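Local coordinates for protein phosphopantothenoylcysteine decarboxylase (Cryptococcus neoformans, PDB 6EOA) that binds flavin mononucleotide in a three-chain assembly and probably decarboxylates phosphopantothenoylcysteine in coenzyme A biosynthesis, at residues R36-T41 with T157-A162; V135-S140 with R223-L228; K146-I151 with A190-D195; S166-V171 with E230-M235. All blocks are in the same frame, centred on the assembly; numbering follows the deposited sequence.

Contact 1 (R36-T41 with T157-A162). With FMN (flavin mononucleotide), chain B.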
loop_
_atom_site.group_PDB
_atom_site.type_symbol
_atom_site.label_atom_id
_atom_site.label_comp_id
_atom_site.label_asym_id
_atom_site.label_seq_id
_atom_site.Cartn_x
_atom_site.Cartn_y
_atom_site.Cartn_z
ATOM N N ARG A 36 -16.161 21.135 15.340
ATOM C CA ARG A 36 -16.032 19.691 15.186
ATOM C C ARG A 36 -14.666 19.290 14.636
ATOM O O ARG A 36 -14.278 19.691 13.537
ATOM C CB ARG A 36 -17.150 19.166 14.286
ATOM C CG ARG A 36 -18.532 19.374 14.892
ATOM C CD ARG A 36 -19.651 19.154 13.894
ATOM N NE ARG A 36 -20.940 19.039 14.571
ATOM C CZ ARG A 36 -21.776 20.051 14.787
ATOM N NH1 ARG A 36 -21.472 21.277 14.374
ATOM N NH2 ARG A 36 -22.924 19.835 15.416
ATOM N N VAL A 37 -13.945 18.496 15.422
ATOM C CA VAL A 37 -12.601 18.070 15.068
ATOM C C VAL A 37 -12.554 16.570 14.848
ATOM O O VAL A 37 -13.018 15.800 15.686
ATOM C CB VAL A 37 -11.575 18.441 16.165
ATOM C CG1 VAL A 37 -10.168 18.114 15.706
ATOM C CG2 VAL A 37 -11.678 19.905 16.524
ATOM N N VAL A 38 -12.002 16.160 13.713
ATOM C CA VAL A 38 -11.677 14.761 13.500
ATOM C C VAL A 38 -10.196 14.549 13.781
ATOM O O VAL A 38 -9.337 15.167 13.151
ATOM C CB VAL A 38 -12.008 14.297 12.068
ATOM C CG1 VAL A 38 -11.350 12.955 11.778
ATOM C CG2 VAL A 38 -13.511 14.207 11.877
ATOM N N LEU A 39 -9.898 13.688 14.746
ATOM C CA LEU A 39 -8.514 13.348 15.048
ATOM C C LEU A 39 -8.113 12.059 14.333
ATOM O O LEU A 39 -8.719 11.011 14.546
ATOM C CB LEU A 39 -8.310 13.200 16.554
ATOM C CG LEU A 39 -6.930 12.699 16.994
ATOM C CD1 LEU A 39 -5.849 13.761 16.769
ATOM C CD2 LEU A 39 -6.958 12.243 18.447
ATOM N N ILE A 40 -7.107 12.144 13.469
ATOM C CA ILE A 40 -6.566 10.951 12.833
ATOM C C ILE A 40 -5.286 10.544 13.543
ATOM O O ILE A 40 -4.343 11.331 13.640
ATOM C CB ILE A 40 -6.278 11.158 11.333
ATOM C CG1 ILE A 40 -7.555 11.532 10.583
ATOM C CG2 ILE A 40 -5.698 9.886 10.727
ATOM C CD1 ILE A 40 -7.337 11.753 9.093
ATOM N N THR A 41 -5.268 9.320 14.062
ATOM C CA THR A 41 -4.091 8.789 14.742
ATOM C C THR A 41 -3.483 7.680 13.897
ATOM O O THR A 41 -4.201 6.821 13.384
ATOM C CB THR A 41 -4.430 8.246 16.146
ATOM O OG1 THR A 41 -5.188 7.034 16.032
ATOM C CG2 THR A 41 -5.239 9.272 16.934
ATOM N N THR A 157 -7.209 7.597 5.042
ATOM C CA THR A 157 -6.732 8.187 3.799
ATOM C C THR A 157 -7.872 8.462 2.818
ATOM O O THR A 157 -7.781 9.376 1.998
ATOM C CB THR A 157 -5.692 7.286 3.130
ATOM O OG1 THR A 157 -6.210 5.956 3.045
ATOM C CG2 THR A 157 -4.404 7.260 3.950
ATOM N N SER A 158 -8.940 7.670 2.897
ATOM C CA SER A 158 -10.137 7.949 2.112
ATOM C C SER A 158 -10.777 9.255 2.576
ATOM O O SER A 158 -11.253 10.050 1.762
ATOM C CB SER A 158 -11.144 6.799 2.212
ATOM O OG SER A 158 -10.761 5.716 1.385
ATOM N N LEU A 159 -10.777 9.473 3.888
ATOM C CA LEU A 159 -11.314 10.703 4.461
ATOM C C LEU A 159 -10.539 11.926 3.978
ATOM O O LEU A 159 -11.132 12.904 3.518
ATOM C CB LEU A 159 -11.291 10.641 5.991
ATOM C CG LEU A 159 -11.572 11.958 6.720
ATOM C CD1 LEU A 159 -12.909 12.549 6.287
ATOM C CD2 LEU A 159 -11.532 11.763 8.229
ATOM N N LEU A 160 -9.216 11.865 4.085
ATOM C CA LEU A 160 -8.361 12.969 3.655
ATOM C C LEU A 160 -8.498 13.242 2.159
ATOM O O LEU A 160 -8.551 14.395 1.735
ATOM C CB LEU A 160 -6.901 12.677 4.007
ATOM C CG LEU A 160 -6.548 12.826 5.489
ATOM C CD1 LEU A 160 -5.280 12.062 5.827
ATOM C CD2 LEU A 160 -6.401 14.292 5.852
ATOM N N ARG A 161 -8.568 12.174 1.368
ATOM C CA ARG A 161 -8.687 12.295 -0.082
ATOM C C ARG A 161 -10.028 12.901 -0.483
ATOM O O ARG A 161 -10.129 13.574 -1.505
ATOM C CB ARG A 161 -8.514 10.928 -0.747
ATOM C CG ARG A 161 -8.360 10.974 -2.262
ATOM C CD ARG A 161 -7.011 11.561 -2.671
ATOM N NE ARG A 161 -6.392 10.803 -3.758
ATOM C CZ ARG A 161 -6.742 10.910 -5.034
ATOM N NH1 ARG A 161 -7.711 11.743 -5.384
ATOM N NH2 ARG A 161 -6.128 10.183 -5.958
ATOM N N ALA A 162 -11.053 12.665 0.331
ATOM C CA ALA A 162 -12.408 13.099 0.005
ATOM C C ALA A 162 -12.724 14.505 0.503
ATOM O O ALA A 162 -13.760 15.062 0.150
ATOM C CB ALA A 162 -13.423 12.116 0.568
HETATM N N1 FMN B . -13.433 5.155 -3.828
HETATM C C2 FMN B . -13.521 5.695 -5.097
HETATM O O2 FMN B . -12.502 6.104 -5.657
HETATM N N3 FMN B . -14.751 5.783 -5.727
HETATM C C4 FMN B . -15.895 5.330 -5.096
HETATM O O4 FMN B . -16.982 5.410 -5.667
HETATM C C4A FMN B . -15.809 4.783 -3.816
HETATM N N5 FMN B . -16.942 4.324 -3.171
HETATM C C5A FMN B . -16.846 3.778 -1.904
HETATM C C6 FMN B . -17.984 3.310 -1.253
HETATM C C7 FMN B . -17.888 2.760 0.022
HETATM C C7M FMN B . -19.120 2.261 0.722
HETATM C C8 FMN B . -16.646 2.677 0.644
HETATM C C8M FMN B . -16.516 2.091 2.020
HETATM C C9 FMN B . -15.510 3.143 -0.005
HETATM C C9A FMN B . -15.605 3.694 -1.277
HETATM N N10 FMN B . -14.471 4.152 -1.924
HETATM C C10 FMN B . -14.568 4.698 -3.188
HETATM C "C1'" FMN B . -13.133 4.065 -1.252
HETATM C "C2'" FMN B . -12.400 2.809 -1.712
HETATM O "O2'" FMN B . -13.264 1.689 -1.708
HETATM C "C3'" FMN B . -11.203 2.539 -0.813
HETATM O "O3'" FMN B . -10.257 3.562 -1.029
HETATM C "C4'" FMN B . -10.590 1.178 -1.128
HETATM O "O4'" FMN B . -9.689 0.799 -0.110
HETATM C "C5'" FMN B . -9.868 1.229 -2.467
HETATM O "O5'" FMN B . -9.516 -0.077 -2.861
HETATM P P FMN B . -9.198 -0.395 -4.412
HETATM O O1P FMN B . -7.834 0.162 -4.750
HETATM O O2P FMN B . -10.226 0.225 -5.332
HETATM O O3P FMN B . -9.210 -1.889 -4.592
#

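Contact 2 (V135-S140 with R223-L228). With FMN (flavin mononucleotide), chain C.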
loop_
_atom_site.group_PDB
_atom_site.type_symbol
_atom_site.label_atom_id
_atom_site.label_comp_id
_atom_site.label_asym_id
_atom_site.label_seq_id
_atom_site.Cartn_x
_atom_site.Cartn_y
_atom_site.Cartn_z
ATOM N N VAL A 135 -7.176 16.827 12.161
ATOM C CA VAL A 135 -5.850 16.845 12.771
ATOM C C VAL A 135 -5.220 15.455 12.736
ATOM O O VAL A 135 -5.764 14.499 13.287
ATOM C CB VAL A 135 -5.904 17.350 14.227
ATOM C CG1 VAL A 135 -4.500 17.517 14.789
ATOM C CG2 VAL A 135 -6.666 18.673 14.304
ATOM N N ILE A 136 -4.070 15.349 12.080
ATOM C CA ILE A 136 -3.346 14.090 12.024
ATOM C C ILE A 136 -2.244 14.084 13.076
ATOM O O ILE A 136 -1.169 14.641 12.866
ATOM C CB ILE A 136 -2.739 13.850 10.638
ATOM C CG1 ILE A 136 -3.769 14.144 9.548
ATOM C CG2 ILE A 136 -2.241 12.425 10.530
ATOM C CD1 ILE A 136 -3.211 14.037 8.148
ATOM N N ALA A 137 -2.526 13.455 14.211
ATOM C CA ALA A 137 -1.608 13.465 15.343
ATOM C C ALA A 137 -1.674 12.146 16.105
ATOM O O ALA A 137 -2.645 11.881 16.813
ATOM C CB ALA A 137 -1.920 14.631 16.269
ATOM N N PRO A 138 -0.632 11.316 15.974
ATOM C CA PRO A 138 0.573 11.593 15.189
ATOM C C PRO A 138 0.425 11.200 13.721
ATOM O O PRO A 138 -0.438 10.393 13.379
ATOM C CB PRO A 138 1.621 10.721 15.868
ATOM C CG PRO A 138 0.840 9.527 16.319
ATOM C CD PRO A 138 -0.535 10.029 16.689
ATOM N N CYS A 139 1.267 11.770 12.865
ATOM C CA CYS A 139 1.363 11.324 11.483
ATOM C C CYS A 139 2.663 10.564 11.278
ATOM O O CYS A 139 3.746 11.142 11.365
ATOM C CB CYS A 139 1.291 12.504 10.514
ATOM S SG CYS A 139 1.336 12.014 8.768
ATOM N N SER A 140 2.558 9.266 11.016
ATOM C CA SER A 140 3.741 8.450 10.771
ATOM C C SER A 140 4.358 8.799 9.423
ATOM O O SER A 140 3.768 9.539 8.638
ATOM C CB SER A 140 3.389 6.965 10.820
ATOM O OG SER A 140 2.452 6.638 9.807
ATOM N N ARG A 223 -0.268 18.804 24.372
ATOM C CA ARG A 223 -0.900 19.986 24.949
ATOM C C ARG A 223 -0.809 21.156 23.977
ATOM O O ARG A 223 -1.721 21.976 23.885
ATOM C CB ARG A 223 -0.257 20.348 26.288
ATOM C CG ARG A 223 -0.427 19.278 27.346
ATOM C CD ARG A 223 0.424 19.563 28.570
ATOM N NE ARG A 223 0.814 18.326 29.238
ATOM C CZ ARG A 223 1.964 17.692 29.022
ATOM N NH1 ARG A 223 2.845 18.185 28.159
ATOM N NH2 ARG A 223 2.236 16.567 29.673
ATOM N N ASP A 224 0.298 21.226 23.246
ATOM C CA ASP A 224 0.453 22.252 22.227
ATOM C C ASP A 224 -0.527 21.998 21.091
ATOM O O ASP A 224 -1.129 22.934 20.569
ATOM C CB ASP A 224 1.892 22.293 21.714
ATOM C CG ASP A 224 2.876 22.737 22.782
ATOM O OD1 ASP A 224 2.454 23.453 23.716
ATOM O OD2 ASP A 224 4.067 22.371 22.689
ATOM N N ILE A 225 -0.697 20.729 20.728
ATOM C CA ILE A 225 -1.678 20.336 19.717
ATOM C C ILE A 225 -3.075 20.825 20.068
ATOM O O ILE A 225 -3.774 21.391 19.228
ATOM C CB ILE A 225 -1.741 18.807 19.541
ATOM C CG1 ILE A 225 -0.347 18.236 19.304
ATOM C CG2 ILE A 225 -2.672 18.443 18.393
ATOM C CD1 ILE A 225 0.246 18.679 18.013
ATOM N N VAL A 226 -3.473 20.595 21.316
ATOM C CA VAL A 226 -4.806 20.962 21.779
ATOM C C VAL A 226 -5.021 22.471 21.693
ATOM O O VAL A 226 -6.074 22.926 21.245
ATOM C CB VAL A 226 -5.052 20.490 23.228
ATOM C CG1 VAL A 226 -6.363 21.051 23.762
ATOM C CG2 VAL A 226 -5.060 18.975 23.298
ATOM N N SER A 227 -4.019 23.243 22.104
ATOM C CA SER A 227 -4.142 24.696 22.095
ATOM C C SER A 227 -4.083 25.237 20.666
ATOM O O SER A 227 -4.648 26.293 20.377
ATOM C CB SER A 227 -3.058 25.350 22.962
ATOM O OG SER A 227 -1.833 25.474 22.262
ATOM N N LEU A 228 -3.397 24.524 19.776
ATOM C CA LEU A 228 -3.454 24.860 18.357
ATOM C C LEU A 228 -4.886 24.678 17.875
ATOM O O LEU A 228 -5.427 25.525 17.165
ATOM C CB LEU A 228 -2.505 23.992 17.525
ATOM C CG LEU A 228 -0.993 24.141 17.731
ATOM C CD1 LEU A 228 -0.230 23.407 16.631
ATOM C CD2 LEU A 228 -0.572 25.603 17.809
HETATM N N1 FMN C . 6.615 4.945 12.388
HETATM C C2 FMN C . 6.711 6.319 12.501
HETATM O O2 FMN C . 6.660 7.018 11.487
HETATM N N3 FMN C . 6.873 6.900 13.747
HETATM C C4 FMN C . 6.937 6.115 14.883
HETATM O O4 FMN C . 7.078 6.643 15.986
HETATM C C4A FMN C . 6.838 4.729 14.772
HETATM N N5 FMN C . 6.900 3.928 15.898
HETATM C C5A FMN C . 6.795 2.554 15.778
HETATM C C6 FMN C . 6.851 1.746 16.911
HETATM C C7 FMN C . 6.746 0.364 16.792
HETATM C C7M FMN C . 6.811 -0.506 18.015
HETATM C C8 FMN C . 6.583 -0.210 15.533
HETATM C C8M FMN C . 6.470 -1.699 15.379
HETATM C C9 FMN C . 6.526 0.597 14.405
HETATM C C9A FMN C . 6.632 1.978 14.522
HETATM N N10 FMN C . 6.571 2.779 13.395
HETATM C C10 FMN C . 6.676 4.150 13.515
HETATM C "C1'" FMN C . 6.398 2.161 12.039
HETATM C "C2'" FMN C . 4.925 2.181 11.642
HETATM O "O2'" FMN C . 4.106 1.762 12.718
HETATM C "C3'" FMN C . 4.693 1.282 10.437
HETATM O "O3'" FMN C . 5.333 1.871 9.328
HETATM C "C4'" FMN C . 3.201 1.127 10.163
HETATM O "O4'" FMN C . 2.977 0.070 9.255
HETATM C "C5'" FMN C . 2.635 2.422 9.599
HETATM O "O5'" FMN C . 1.228 2.350 9.577
HETATM P P FMN C . 0.351 3.705 9.507
HETATM O O1P FMN C . 0.427 4.258 8.101
HETATM O O2P FMN C . 0.856 4.750 10.477
HETATM O O3P FMN C . -1.072 3.355 9.852
#

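Contact 3 (K146-I151 with A190-D195)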
loop_
_atom_site.group_PDB
_atom_site.type_symbol
_atom_site.label_atom_id
_atom_site.label_comp_id
_atom_site.label_asym_id
_atom_site.label_seq_id
_atom_site.Cartn_x
_atom_site.Cartn_y
_atom_site.Cartn_z
ATOM N N LYS A 146 1.807 7.968 2.161
ATOM C CA LYS A 146 0.543 7.592 1.525
ATOM C C LYS A 146 -0.264 8.818 1.110
ATOM O O LYS A 146 -0.841 8.849 0.020
ATOM C CB LYS A 146 -0.299 6.719 2.453
ATOM C CG LYS A 146 0.227 5.303 2.645
ATOM C CD LYS A 146 -0.921 4.369 2.964
ATOM C CE LYS A 146 -0.583 3.398 4.080
ATOM N NZ LYS A 146 0.306 2.285 3.643
ATOM N N ILE A 147 -0.306 9.820 1.984
ATOM C CA ILE A 147 -1.009 11.067 1.694
ATOM C C ILE A 147 -0.387 11.765 0.489
ATOM O O ILE A 147 -1.093 12.181 -0.434
ATOM C CB ILE A 147 -0.990 12.026 2.904
ATOM C CG1 ILE A 147 -1.839 11.462 4.044
ATOM C CG2 ILE A 147 -1.502 13.405 2.504
ATOM C CD1 ILE A 147 -1.655 12.182 5.364
ATOM N N ALA A 148 0.938 11.881 0.502
ATOM C CA ALA A 148 1.669 12.512 -0.591
ATOM C C ALA A 148 1.496 11.722 -1.881
ATOM O O ALA A 148 1.513 12.289 -2.971
ATOM C CB ALA A 148 3.141 12.641 -0.241
ATOM N N GLY A 149 1.326 10.410 -1.750
ATOM C CA GLY A 149 1.150 9.549 -2.904
ATOM C C GLY A 149 -0.281 9.472 -3.406
ATOM O O GLY A 149 -0.528 8.986 -4.506
ATOM N N GLY A 150 -1.228 9.950 -2.602
ATOM C CA GLY A 150 -2.626 9.953 -2.999
ATOM C C GLY A 150 -3.296 8.609 -2.794
ATOM O O GLY A 150 -4.420 8.386 -3.245
ATOM N N ILE A 151 -2.600 7.711 -2.108
ATOM C CA ILE A 151 -3.131 6.393 -1.798
ATOM C C ILE A 151 -4.216 6.489 -0.733
ATOM O O ILE A 151 -4.042 7.175 0.272
ATOM C CB ILE A 151 -2.011 5.455 -1.328
ATOM C CG1 ILE A 151 -1.123 5.095 -2.515
ATOM C CG2 ILE A 151 -2.584 4.195 -0.696
ATOM C CD1 ILE A 151 -0.033 4.140 -2.176
ATOM N N ALA A 190 6.690 18.690 1.460
ATOM C CA ALA A 190 6.539 19.699 0.417
ATOM C C ALA A 190 5.245 19.498 -0.366
ATOM O O ALA A 190 4.481 20.442 -0.565
ATOM C CB ALA A 190 7.737 19.671 -0.524
ATOM N N VAL A 191 5.010 18.265 -0.811
ATOM C CA VAL A 191 3.779 17.917 -1.515
ATOM C C VAL A 191 2.558 18.193 -0.641
ATOM O O VAL A 191 1.600 18.835 -1.065
ATOM C CB VAL A 191 3.778 16.433 -1.944
ATOM C CG1 VAL A 191 2.389 16.005 -2.394
ATOM C CG2 VAL A 191 4.798 16.199 -3.044
ATOM N N VAL A 192 2.608 17.714 0.593
ATOM C CA VAL A 192 1.514 17.887 1.537
ATOM C C VAL A 192 1.219 19.372 1.823
ATOM O O VAL A 192 0.059 19.770 1.980
ATOM C CB VAL A 192 1.837 17.123 2.843
ATOM C CG1 VAL A 192 1.086 17.686 4.021
ATOM C CG2 VAL A 192 1.535 15.640 2.663
ATOM N N GLN A 193 2.264 20.195 1.844
ATOM C CA GLN A 193 2.125 21.610 2.195
ATOM C C GLN A 193 1.709 22.496 1.024
ATOM O O GLN A 193 0.684 23.167 1.070
ATOM C CB GLN A 193 3.439 22.138 2.779
ATOM C CG GLN A 193 3.374 22.432 4.258
ATOM C CD GLN A 193 4.721 22.818 4.840
ATOM O OE1 GLN A 193 5.707 22.090 4.695
ATOM N NE2 GLN A 193 4.775 23.979 5.487
ATOM N N GLU A 194 2.531 22.507 -0.016
ATOM C CA GLU A 194 2.305 23.367 -1.169
ATOM C C GLU A 194 1.124 22.907 -2.015
ATOM O O GLU A 194 0.262 23.715 -2.376
ATOM C CB GLU A 194 3.559 23.445 -2.042
ATOM C CG GLU A 194 4.737 24.103 -1.345
ATOM C CD GLU A 194 6.090 23.639 -1.884
ATOM O OE1 GLU A 194 6.136 22.999 -2.966
ATOM O OE2 GLU A 194 7.113 23.928 -1.220
ATOM N N ASP A 195 1.090 21.616 -2.333
ATOM C CA ASP A 195 0.066 21.083 -3.222
ATOM C C ASP A 195 -1.293 20.933 -2.534
ATOM O O ASP A 195 -2.323 21.276 -3.107
ATOM C CB ASP A 195 0.507 19.729 -3.784
ATOM C CG ASP A 195 1.726 19.830 -4.685
ATOM O OD1 ASP A 195 2.316 20.925 -4.774
ATOM O OD2 ASP A 195 2.095 18.802 -5.300
#

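Contact 4 (S166-V171 with E230-M235)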
loop_
_atom_site.group_PDB
_atom_site.type_symbol
_atom_site.label_atom_id
_atom_site.label_comp_id
_atom_site.label_asym_id
_atom_site.label_seq_id
_atom_site.Cartn_x
_atom_site.Cartn_y
_atom_site.Cartn_z
ATOM N N SER A 166 -12.727 23.456 1.970
ATOM C CA SER A 166 -13.383 24.081 3.108
ATOM C C SER A 166 -12.673 23.711 4.401
ATOM O O SER A 166 -12.423 24.562 5.254
ATOM C CB SER A 166 -14.849 23.644 3.182
ATOM O OG SER A 166 -15.393 23.458 1.889
ATOM N N THR A 167 -12.353 22.427 4.527
ATOM C CA THR A 167 -11.797 21.881 5.757
ATOM C C THR A 167 -10.269 21.944 5.815
ATOM O O THR A 167 -9.582 21.357 4.980
ATOM C CB THR A 167 -12.236 20.415 5.956
ATOM O OG1 THR A 167 -13.667 20.333 5.948
ATOM C CG2 THR A 167 -11.711 19.876 7.274
ATOM N N PRO A 168 -9.733 22.665 6.812
ATOM C CA PRO A 168 -8.287 22.716 7.053
ATOM C C PRO A 168 -7.735 21.408 7.630
ATOM O O PRO A 168 -8.461 20.650 8.273
ATOM C CB PRO A 168 -8.140 23.861 8.060
ATOM C CG PRO A 168 -9.466 23.943 8.741
ATOM C CD PRO A 168 -10.477 23.578 7.698
ATOM N N VAL A 169 -6.453 21.154 7.393
ATOM C CA VAL A 169 -5.804 19.945 7.883
ATOM C C VAL A 169 -4.505 20.279 8.598
ATOM O O VAL A 169 -3.666 21.003 8.064
ATOM C CB VAL A 169 -5.497 18.953 6.740
ATOM C CG1 VAL A 169 -4.710 17.758 7.268
ATOM C CG2 VAL A 169 -6.780 18.498 6.071
ATOM N N ILE A 170 -4.346 19.752 9.807
ATOM C CA ILE A 170 -3.102 19.908 10.544
ATOM C C ILE A 170 -2.381 18.571 10.656
ATOM O O ILE A 170 -2.917 17.611 11.204
ATOM C CB ILE A 170 -3.338 20.469 11.951
ATOM C CG1 ILE A 170 -4.030 21.833 11.869
ATOM C CG2 ILE A 170 -2.021 20.579 12.697
ATOM C CD1 ILE A 170 -4.427 22.393 13.214
ATOM N N VAL A 171 -1.161 18.521 10.135
ATOM C CA VAL A 171 -0.361 17.305 10.173
ATOM C C VAL A 171 0.777 17.427 11.185
ATOM O O VAL A 171 1.568 18.363 11.132
ATOM C CB VAL A 171 0.220 16.981 8.791
ATOM C CG1 VAL A 171 0.869 15.612 8.806
ATOM C CG2 VAL A 171 -0.874 17.033 7.745
ATOM N N GLU A 230 -7.669 24.705 19.718
ATOM C CA GLU A 230 -8.534 25.714 20.327
ATOM C C GLU A 230 -8.376 27.070 19.643
ATOM O O GLU A 230 -9.305 27.878 19.630
ATOM C CB GLU A 230 -8.242 25.838 21.822
ATOM C CG GLU A 230 -9.345 25.280 22.710
ATOM C CD GLU A 230 -8.806 24.428 23.843
ATOM O OE1 GLU A 230 -7.599 24.535 24.146
ATOM O OE2 GLU A 230 -9.589 23.647 24.428
ATOM N N GLY A 231 -7.200 27.307 19.068
ATOM C CA GLY A 231 -6.952 28.514 18.301
ATOM C C GLY A 231 -7.762 28.545 17.018
ATOM O O GLY A 231 -8.143 29.613 16.535
ATOM N N PHE A 232 -8.026 27.364 16.465
ATOM C CA PHE A 232 -8.859 27.241 15.273
ATOM C C PHE A 232 -10.334 27.333 15.628
ATOM O O PHE A 232 -11.133 27.872 14.861
ATOM C CB PHE A 232 -8.578 25.926 14.548
ATOM C CG PHE A 232 -7.512 26.033 13.502
ATOM C CD1 PHE A 232 -7.840 26.335 12.192
ATOM C CD2 PHE A 232 -6.181 25.840 13.829
ATOM C CE1 PHE A 232 -6.863 26.441 11.224
ATOM C CE2 PHE A 232 -5.197 25.943 12.866
ATOM C CZ PHE A 232 -5.539 26.243 11.562
ATOM N N ALA A 233 -10.691 26.792 16.789
ATOM C CA ALA A 233 -12.052 26.901 17.297
ATOM C C ALA A 233 -12.416 28.369 17.469
ATOM O O ALA A 233 -13.520 28.784 17.124
ATOM C CB ALA A 233 -12.197 26.152 18.612
ATOM N N THR A 234 -11.471 29.146 17.992
ATOM C CA THR A 234 -11.644 30.584 18.166
ATOM C C THR A 234 -11.895 31.280 16.829
ATOM O O THR A 234 -12.845 32.050 16.693
ATOM C CB THR A 234 -10.412 31.217 18.845
ATOM O OG1 THR A 234 -10.251 30.666 20.158
ATOM C CG2 THR A 234 -10.575 32.724 18.955
ATOM N N MET A 235 -11.034 31.003 15.852
ATOM C CA MET A 235 -11.202 31.502 14.489
ATOM C C MET A 235 -12.598 31.224 13.952
ATOM O O MET A 235 -13.237 32.090 13.358
ATOM C CB MET A 235 -10.176 30.858 13.553
ATOM C CG MET A 235 -8.900 31.646 13.343
ATOM S SD MET A 235 -7.965 30.955 11.965
ATOM C CE MET A 235 -9.126 31.193 10.618
#

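Contact 1 (R36-T41 with T157-A162)
V38 and I40, two residues apart on strand 36-41, reach across to L159 and L160 on helix 157-162. The tight points are apolar and made tip to tip: methyl to methyl, then methyl to branch point. V38 CG1 lies 3.7 Å from L159 CD2, and I40 CD1 meets the branched end of L160, 3.8 Å from CG and 3.9 Å from CD1. The I40 chain is extended beyond CB (chi2 180°), which carries its terminal methyl across to the helix. A looser diagonal puts I40 CD1 4.3 Å from L159 CD2. No hydrogen bond crosses, and all four touching residues are buried. The far side of the helix is polar instead. There S158 OG is hydrogen-bonded to the carbonyl of C152, whose oxygen also binds the FMN held largely by the second subunit, and R161 reaches T185 of that subunit. The helix therefore has an oily face on the sheet and a polar one at the subunit boundary. The short axes run at 132° with a closest approach of 10.8 Å, a separation bridged by side chains reaching in from both sides. This is the sheet-to-helix packing of an alpha/beta flavoprotein fold with a parallel sheet.

Contact 2 (V135-S140 with R223-L228)
A137 and I225 lie closest in backbone register, their CA atoms 8.1 Å apart, where strand 133-139 turns a corner before the cis peptide bond of P138 and faces helix 223-228. A single branch of I225 does the touching: CG2 sits 4.1 Å from V135 CG1 and 4.4 Å from A137 CB. The V135 and I225 side chains run antiparallel and overlap along their flanks, and with CG1 of V135 trans to its own backbone N (chi1 -173°) that methyl faces the helix. Farther along the same segment the character changes. S140, at the N-cap of helix 141-149, donates from OG to phosphate oxygen O2P of FMN at 2.6 Å and also caps the backbone N of L143. Its hydroxyl thus couples the phosphate to the first turn of the helix, whose positive end probably helps to hold the anion. The chemistry implies a division of labour: apolar, fairly loose packing joins the strand to helix 222-237 with no hydrogen bond between the segments, whereas S140 just past the strand serves the phosphate and the helix start.

Contact 3 (K146-I151 with A190-D195)
A148 and V192 bring helices 141-149 and 183-195 close together, their CA atoms only 5.8 Å apart, a separation that the small alanine side chain allows. A148 is the low spot, and the bumps that come against it are two valines. V191 sends CG1 over the A148 backbone on one side, 3.9 Å from its O and 4.0 Å from its CA, and it also meets A148 CB at 4.1 Å. V192 CG2 fills the side toward I147, where it meets I147 CG2 at 3.8 Å; these two side chains cross obliquely. That V192 methyl points trans to its own carbonyl carbon (chi1 of CG1 157°), which turns it toward the isoleucine, and it passes A148 CB at a looser 4.5 Å. Just beyond A148, helix 141-149 stops in a Schellman motif, with G150 at a phi of 81°, and the chain turns away from the second helix. Flanking the contact, D195 forms a salt bridge with R187 of the second subunit, and K146 bridges to D142 and to D153 of the third subunit. The helix pair rests on the loop holding L196 and Y198, and I147 also packs on I136 of strand 133-139.

Contact 4 (S166-V171 with E230-M235)
The carbonyl O of E230, two residues ahead of the F232 ring that meets P168 and I170, is gripped twice by T234. T234 N reaches it at 3.0 Å as a regular helix bond, and T234 OG1 donates to it, also at 3.0 Å, from the opposite face of the carbonyl plane. The hydroxyl is tilted 24° from that plane, and a first torsion of -63° folds it back along the helix instead of outward. These bonds lie on the side of helix 230-235 turned from the strand. On the facing side F232 carries the contact, supplying about half of the 123 Å² buried. Two apolar groups of 166-171 approach its ring from the same side of its plane. I170 CD1 comes in obliquely, 3.6 Å from CE2 and 3.9 Å from CD2. P168 CB, also oblique, sits more loosely at 4.3 Å from CE1, across the ring from CE2. I170 and F232 extend toward each other, and the straight isoleucine chain (chi2 174°) brings CD1 to the ring. No hydrogen bond spans the two segments. I170 is interior, whereas P168 and F232 keep some exposure. Around it, E230 OE2 makes a hydrogen bond with S60 OG. Helix 222-237 spans several strands: F232 and A233 pack on F35 of strand 35-41, E230 and A233 on I63 of strand 63-69, and F232 on I170 of strand 169-173.

Contacts 1, 2 and 4 share one parallel sheet, in which strands 35-41, 133-139 and 169-173 are consecutive neighbours. Probable backbone hydrogen bonds tie them: I40 N to V135 O (2.7 Å) joins contacts 1 and 2, and I136 N to I170 O (2.7 Å) joins 2 and 4. Contacts 2 and 4, centres about 11 Å apart, both use helix 222-237, which covers one face; helices 155-162 and 141-149 lie on the other. Contact 3 is about 19 Å from contact 4, between centres. Along the chain contact 3 falls within the span of contact 2, and contact 1 closes before contact 4 opens; the others interleave. FMN binds at the end of contact 2 and beside contact 1, with subunit boundaries at contacts 1 and 3.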